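Putative esterase/lipase/thioesterase (Silicibacter sp., PDB 2PBL) is a putative esterase, lipase or thioesterase of the alpha/beta-hydrolase fold that probably hydrolyses ester or thioester bonds. Local coordinates at residues A[160-173]-A[196-210]. Residues are numbered along the deposited sequence; the frame is centred on the assembly and turned at random.
Sequences IRNVVPISPLSDLR and PVEMQNRYDAKVTVW
Val163 and Val207 pair in parallel strands 160-166 and 206-210, whose axes come within 4.7 Å. Val163 N gives a bond to Lys206 O (2.8 Å), while Val163 O takes one from Thr208 N. Pro165 has no N-H to offer; its CD instead lies 3.2 Å from Thr208 O, and its carbonyl accepts from Trp210 N at a nearly straight 178°. Ser167 N closes the ladder on Trp210 O (2.7 Å). On the face toward helix 255-261, Val164 CG1, anti to its own N (chi1 -175°), lies beside Trp210 CB; on the other face Pro168 CG meets Val209 CG1. Farther along the chain, Ser170 O receives Val197 N (3.0 Å). There an extended Arg173 sets its guanidinium at right angles to the Glu198 carboxylate in a salt bridge of weak NH1 and NH2 bonds to OE2 (3.1 Å from NH1). Arg173 NH2 also reaches Asp171 weakly, completing a three-residue salt-bridge network, and Asp171 OD1 accepts from Arg173 N in an Asx turn. With an alanine here, both carboxylates would probably lose their shared positive partner. Ser167 OG hydrogen-bonds Glu215 OE2; Glu215, probable acid of a Ser137-His242-Glu215 triad, follows strand 206-212, as in alpha/beta-hydrolases.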
# COMPACT_ATOMS: atom_id res chain seq x y z
N ILE A 160 7.65 13.04 4.83
CA ILE A 160 6.34 12.45 4.49
C ILE A 160 5.26 13.49 4.80
O ILE A 160 5.11 13.95 5.94
CB ILE A 160 6.07 11.17 5.23
CG1 ILE A 160 7.05 10.08 4.80
CG2 ILE A 160 4.62 10.66 4.97
CD1 ILE A 160 6.95 8.84 5.69
N ARG A 161 4.46 13.80 3.78
CA ARG A 161 3.41 14.80 3.87
C ARG A 161 2.04 14.20 4.15
O ARG A 161 1.32 14.68 5.00
CB ARG A 161 3.39 15.65 2.59
CG ARG A 161 2.26 16.64 2.49
CD ARG A 161 2.45 17.66 1.42
NE ARG A 161 1.26 18.50 1.25
CZ ARG A 161 0.97 19.55 2.02
NH1 ARG A 161 1.73 19.86 3.06
NH2 ARG A 161 -0.13 20.24 1.81
N ASN A 162 1.71 13.15 3.41
CA ASN A 162 0.40 12.48 3.50
C ASN A 162 0.61 10.97 3.48
O ASN A 162 1.50 10.44 2.77
CB ASN A 162 -0.52 12.76 2.27
CG ASN A 162 -0.78 14.24 1.97
OD1 ASN A 162 -1.01 15.01 2.86
ND2 ASN A 162 -0.82 14.65 0.61
N VAL A 163 -0.23 10.26 4.24
CA VAL A 163 -0.28 8.80 4.20
C VAL A 163 -1.75 8.42 4.05
O VAL A 163 -2.57 8.76 4.92
CB VAL A 163 0.35 8.09 5.42
CG1 VAL A 163 0.24 6.59 5.21
CG2 VAL A 163 1.79 8.48 5.58
N VAL A 164 -2.04 7.66 2.98
CA VAL A 164 -3.40 7.21 2.62
C VAL A 164 -3.44 5.70 2.46
O VAL A 164 -3.25 5.17 1.35
CB VAL A 164 -3.96 7.90 1.34
CG1 VAL A 164 -5.43 7.50 1.09
CG2 VAL A 164 -3.84 9.40 1.46
N PRO A 165 -3.69 4.98 3.57
CA PRO A 165 -3.86 3.52 3.55
C PRO A 165 -5.25 3.22 3.07
O PRO A 165 -6.23 3.74 3.62
CB PRO A 165 -3.78 3.15 5.04
CG PRO A 165 -3.21 4.34 5.72
CD PRO A 165 -3.75 5.47 4.98
N ILE A 166 -5.32 2.48 1.97
CA ILE A 166 -6.55 2.19 1.32
C ILE A 166 -6.94 0.78 1.77
O ILE A 166 -6.22 -0.20 1.49
CB ILE A 166 -6.37 2.24 -0.20
CG1 ILE A 166 -5.82 3.62 -0.65
CG2 ILE A 166 -7.68 1.91 -0.85
CD1 ILE A 166 -5.25 3.62 -2.17
N SER A 167 -8.05 0.66 2.49
CA SER A 167 -8.52 -0.62 2.97
C SER A 167 -7.41 -1.35 3.73
O SER A 167 -7.10 -2.51 3.46
CB SER A 167 -9.01 -1.45 1.79
OG SER A 167 -9.84 -0.64 0.94
N PRO A 168 -6.83 -0.67 4.75
CA PRO A 168 -5.71 -1.27 5.46
C PRO A 168 -6.05 -2.39 6.48
O PRO A 168 -7.17 -2.51 7.00
CB PRO A 168 -5.17 -0.09 6.27
CG PRO A 168 -6.44 0.72 6.58
CD PRO A 168 -7.15 0.69 5.24
N LEU A 169 -5.05 -3.20 6.73
CA LEU A 169 -5.05 -4.08 7.90
C LEU A 169 -4.33 -3.30 9.00
O LEU A 169 -3.09 -3.10 8.91
CB LEU A 169 -4.34 -5.38 7.59
CG LEU A 169 -5.25 -6.06 6.54
CD1 LEU A 169 -4.56 -6.83 5.48
CD2 LEU A 169 -6.29 -6.90 7.30
N SER A 170 -5.06 -2.92 10.06
CA SER A 170 -4.51 -2.09 11.14
C SER A 170 -4.24 -2.82 12.45
O SER A 170 -3.44 -2.34 13.29
CB SER A 170 -5.41 -0.90 11.40
OG SER A 170 -6.68 -1.32 11.86
N ASP A 171 -4.91 -3.96 12.60
CA ASP A 171 -4.79 -4.78 13.76
C ASP A 171 -4.61 -6.16 13.18
O ASP A 171 -5.50 -6.69 12.47
CB ASP A 171 -6.07 -4.65 14.58
CG ASP A 171 -5.99 -5.38 15.92
OD1 ASP A 171 -5.06 -6.19 16.13
OD2 ASP A 171 -6.87 -5.14 16.74
N LEU A 172 -3.42 -6.72 13.36
CA LEU A 172 -3.18 -8.05 12.85
C LEU A 172 -3.63 -9.20 13.77
O LEU A 172 -3.61 -10.34 13.35
CB LEU A 172 -1.70 -8.22 12.52
CG LEU A 172 -1.10 -7.15 11.58
CD1 LEU A 172 0.33 -7.62 11.14
CD2 LEU A 172 -1.95 -6.87 10.37
N ARG A 173 -4.05 -8.90 14.99
CA ARG A 173 -4.46 -9.97 15.92
C ARG A 173 -5.54 -10.91 15.38
O ARG A 173 -5.43 -12.12 15.51
CB ARG A 173 -4.96 -9.39 17.22
CG ARG A 173 -3.91 -8.71 18.12
CD ARG A 173 -4.75 -7.89 19.09
NE ARG A 173 -3.99 -7.12 20.05
CZ ARG A 173 -3.87 -5.79 20.09
NH1 ARG A 173 -3.13 -5.26 21.06
NH2 ARG A 173 -4.46 -4.97 19.21
N PRO A 196 -0.39 -1.39 13.26
CA PRO A 196 -0.45 0.06 13.25
C PRO A 196 -1.28 0.68 14.40
O PRO A 196 -0.92 1.73 14.90
CB PRO A 196 -1.09 0.33 11.88
CG PRO A 196 -0.59 -0.76 11.09
CD PRO A 196 -0.64 -1.92 11.91
N VAL A 197 -2.35 0.02 14.85
CA VAL A 197 -3.12 0.57 15.96
C VAL A 197 -2.27 0.69 17.24
O VAL A 197 -2.58 1.52 18.08
CB VAL A 197 -4.42 -0.21 16.30
CG1 VAL A 197 -5.35 -0.18 15.18
CG2 VAL A 197 -4.11 -1.64 16.76
N GLU A 198 -1.20 -0.09 17.33
CA GLU A 198 -0.29 -0.07 18.50
C GLU A 198 0.78 1.00 18.50
O GLU A 198 1.49 1.19 19.49
CB GLU A 198 0.40 -1.42 18.61
CG GLU A 198 -0.57 -2.51 18.85
CD GLU A 198 -1.32 -2.34 20.16
OE1 GLU A 198 -0.65 -2.19 21.20
OE2 GLU A 198 -2.57 -2.36 20.12
N MSE A 199 0.93 1.70 17.38
CA MSE A 199 1.99 2.67 17.22
C MSE A 199 1.63 3.92 17.90
O MSE A 199 0.63 4.53 17.60
CB MSE A 199 2.25 2.92 15.74
CG MSE A 199 2.97 1.85 15.13
SE MSE A 199 2.79 2.06 13.11
CE MSE A 199 3.36 3.92 12.81
N GLN A 200 2.47 4.30 18.85
CA GLN A 200 2.24 5.51 19.61
C GLN A 200 3.06 6.65 19.10
O GLN A 200 2.68 7.80 19.28
CB GLN A 200 2.53 5.23 21.07
CG GLN A 200 1.74 4.06 21.62
CD GLN A 200 0.23 4.24 21.46
OE1 GLN A 200 -0.28 5.36 21.32
NE2 GLN A 200 -0.49 3.11 21.47
N ASN A 201 4.17 6.37 18.45
CA ASN A 201 5.02 7.42 17.97
C ASN A 201 4.89 7.43 16.49
O ASN A 201 5.09 6.40 15.86
CB ASN A 201 6.46 7.13 18.37
CG ASN A 201 6.60 6.97 19.86
OD1 ASN A 201 7.06 5.92 20.34
ND2 ASN A 201 6.14 7.98 20.62
N ARG A 202 4.51 8.58 15.93
CA ARG A 202 4.38 8.66 14.50
C ARG A 202 4.95 9.94 13.93
O ARG A 202 4.87 10.97 14.56
CB ARG A 202 2.91 8.54 14.11
CG ARG A 202 2.30 7.23 14.58
CD ARG A 202 0.88 7.10 14.20
NE ARG A 202 0.02 8.18 14.70
CZ ARG A 202 -0.57 8.22 15.88
NH1 ARG A 202 -0.39 7.26 16.78
NH2 ARG A 202 -1.35 9.25 16.18
N TYR A 203 5.61 9.84 12.80
CA TYR A 203 5.99 11.01 12.08
C TYR A 203 4.74 11.83 11.80
O TYR A 203 3.63 11.30 11.63
CB TYR A 203 6.64 10.67 10.74
CG TYR A 203 8.06 10.10 10.87
CD1 TYR A 203 9.09 10.90 11.36
CD2 TYR A 203 8.36 8.81 10.46
CE1 TYR A 203 10.34 10.42 11.47
CE2 TYR A 203 9.63 8.32 10.56
CZ TYR A 203 10.62 9.13 11.08
OH TYR A 203 11.91 8.65 11.15
N ASP A 204 4.94 13.14 11.76
CA ASP A 204 3.88 14.07 11.50
C ASP A 204 3.52 13.96 10.01
O ASP A 204 4.39 14.15 9.11
CB ASP A 204 4.34 15.50 11.81
CG ASP A 204 4.63 15.71 13.30
OD1 ASP A 204 5.75 15.40 13.74
OD2 ASP A 204 3.74 16.22 13.98
N ALA A 205 2.25 13.69 9.76
CA ALA A 205 1.75 13.52 8.39
C ALA A 205 0.24 13.46 8.46
O ALA A 205 -0.29 13.06 9.49
CB ALA A 205 2.27 12.28 7.76
N LYS A 206 -0.44 13.90 7.40
CA LYS A 206 -1.90 13.84 7.39
C LYS A 206 -2.21 12.43 6.89
O LYS A 206 -1.84 12.05 5.76
CB LYS A 206 -2.48 14.90 6.46
CG LYS A 206 -4.00 15.11 6.62
CD LYS A 206 -4.45 16.25 5.68
CE LYS A 206 -5.89 16.80 5.90
NZ LYS A 206 -6.15 17.97 4.91
N VAL A 207 -2.91 11.69 7.73
CA VAL A 207 -3.29 10.34 7.46
C VAL A 207 -4.81 10.31 7.18
O VAL A 207 -5.59 10.80 7.96
CB VAL A 207 -3.03 9.40 8.68
CG1 VAL A 207 -3.47 7.93 8.32
CG2 VAL A 207 -1.58 9.42 9.09
N THR A 208 -5.18 9.67 6.07
CA THR A 208 -6.58 9.54 5.67
C THR A 208 -6.81 8.06 5.36
O THR A 208 -6.19 7.53 4.45
CB THR A 208 -6.92 10.42 4.45
OG1 THR A 208 -6.62 11.80 4.71
CG2 THR A 208 -8.43 10.31 4.13
N VAL A 209 -7.67 7.42 6.13
CA VAL A 209 -8.01 6.02 5.91
C VAL A 209 -9.16 5.99 4.92
O VAL A 209 -10.22 6.59 5.10
CB VAL A 209 -8.35 5.30 7.21
CG1 VAL A 209 -8.57 3.80 6.94
CG2 VAL A 209 -7.25 5.51 8.22
N TRP A 210 -8.91 5.30 3.82
CA TRP A 210 -9.83 5.26 2.69
C TRP A 210 -10.30 3.83 2.56
O TRP A 210 -9.53 2.93 2.36
CB TRP A 210 -9.06 5.74 1.45
CG TRP A 210 -9.89 5.98 0.28
CD1 TRP A 210 -10.51 5.03 -0.50
CD2 TRP A 210 -10.27 7.25 -0.25
NE1 TRP A 210 -11.22 5.64 -1.49
CE2 TRP A 210 -11.11 7.00 -1.35
CE3 TRP A 210 -9.97 8.58 0.10
CZ2 TRP A 210 -11.64 8.04 -2.14
CZ3 TRP A 210 -10.52 9.60 -0.66
CH2 TRP A 210 -11.32 9.32 -1.79